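Citrate lyase subunit beta-like protein (Mycobacterium tuberculosis H37Rv, PDB 6ARB) is a magnesium-dependent, trimeric member of the HpcH/HpaI aldolase family that binds pyruvate and coenzyme A and probably acts as a carbon-carbon lyase. Local coordinates at the interface of chains A and B. Residues are numbered along the deposited sequence; one frame, centred on the assembly and turned at random. Chains: chain A/B, Citrate lyase subunit beta-like protein.

The interface of chains A and B. Residues chain A 261-263; chain B 45, 145-146.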
loop_
_atom_site.group_PDB
_atom_site.type_symbol
_atom_site.label_atom_id
_atom_site.label_comp_id
_atom_site.label_asym_id
_atom_site.label_seq_id
_atom_site.Cartn_x
_atom_site.Cartn_y
_atom_site.Cartn_z
ATOM N N ASP A 261 -6.565 14.995 21.630
ATOM C CA ASP A 261 -6.432 16.358 21.118
ATOM C C ASP A 261 -7.240 16.564 19.840
ATOM O O ASP A 261 -8.097 15.751 19.502
ATOM C CB ASP A 261 -4.969 16.751 20.912
ATOM C CG ASP A 261 -4.230 15.802 19.991
ATOM O OD1 ASP A 261 -4.860 15.260 19.055
ATOM O OD2 ASP A 261 -3.014 15.601 20.208
ATOM N N SER A 262 -6.952 17.644 19.121
ATOM C CA SER A 262 -7.816 18.102 18.025
ATOM C C SER A 262 -8.409 17.035 17.076
ATOM O O SER A 262 -9.629 16.954 16.928
ATOM C CB SER A 262 -7.123 19.221 17.235
ATOM O OG SER A 262 -7.909 19.629 16.125
ATOM N N PRO A 263 -7.559 16.222 16.419
ATOM C CA PRO A 263 -8.087 15.242 15.457
ATOM C C PRO A 263 -9.003 14.172 16.085
ATOM O O PRO A 263 -9.948 13.674 15.441
ATOM C CB PRO A 263 -6.817 14.599 14.868
ATOM C CG PRO A 263 -5.751 14.851 15.879
ATOM C CD PRO A 263 -6.088 16.175 16.511
ATOM N N ASP B 45 -1.073 21.039 17.709
ATOM C CA ASP B 45 -2.310 20.501 18.298
ATOM C C ASP B 45 -2.295 20.185 19.803
ATOM O O ASP B 45 -3.351 20.086 20.423
ATOM C CB ASP B 45 -2.834 19.311 17.483
ATOM C CG ASP B 45 -3.371 19.726 16.126
ATOM O OD1 ASP B 45 -3.469 20.944 15.856
ATOM O OD2 ASP B 45 -3.721 18.837 15.329
ATOM N N GLU B 145 -4.082 10.026 13.172
ATOM C CA GLU B 145 -5.314 10.634 13.675
ATOM C C GLU B 145 -5.786 11.807 12.834
ATOM O O GLU B 145 -6.969 11.880 12.491
ATOM C CB GLU B 145 -5.211 11.012 15.153
ATOM C CG GLU B 145 -4.688 9.884 16.027
ATOM C CD GLU B 145 -5.505 8.622 15.878
ATOM O OE1 GLU B 145 -6.739 8.749 15.714
ATOM O OE2 GLU B 145 -4.923 7.503 15.923
ATOM N N ASP B 146 -4.878 12.713 12.485
ATOM C CA ASP B 146 -5.218 13.728 11.488
ATOM C C ASP B 146 -5.550 13.067 10.156
ATOM O O ASP B 146 -6.464 13.498 9.467
ATOM C CB ASP B 146 -4.106 14.766 11.329
ATOM C CG ASP B 146 -4.337 15.991 12.185
ATOM O OD1 ASP B 146 -5.452 16.551 12.169
ATOM O OD2 ASP B 146 -3.404 16.401 12.889
#
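The N-terminal end of the C-terminal helix of chain A (262-276) reaches the magnesium site of chain B, where the A:Pro263 ring lies with one face over the carboxylates of B:Asp146 and B:Asp45 and its CB/CG edge against B:Glu145. The ring of A:Pro263 does most of the touching. Its CB is 3.6 Å from the carboxylate oxygen OD1 of B:Asp146, a magnesium-binding residue, and likewise 3.6 Å from the backbone carbonyl carbon C of B:Glu145, which is almost in the ring plane. CG of the same ring lies 3.9 Å from B:Glu145 CB, the two side chains crossing at about a right angle. Under the same face as B:Asp146 OD1, but out towards the CD corner, the carboxylate oxygen OD2 of B:Asp45 lies 3.8 Å from A:Pro263 CD. That oxygen also meets A:Ser262 CB at 3.9 Å. With chi1 at 177° the A:Ser262 hydroxyl OG is turned aside from B:Asp45, and CB faces the carboxylate. A:Asp261 places CB 3.7 Å from the backbone O of B:Asp45, a contact to be read with caution because A:Asp261 is poorly ordered. The positive end of the helix 262-276 dipole could favour the B:Asp45 and B:Asp146 carboxylates, whereas A:Asp261, with OD1 5.3 Å from B:Asp45 OD2, would tend to oppose this if charged. The apolar ring may shield part of the metal site from water. The helix start follows strand 258-260 of chain A and faces both the loop carrying B:Asp45 and the first turn of helix 144-151, so the C-terminal segment of one subunit of the homotrimer probably covers part of its neighbour's magnesium site.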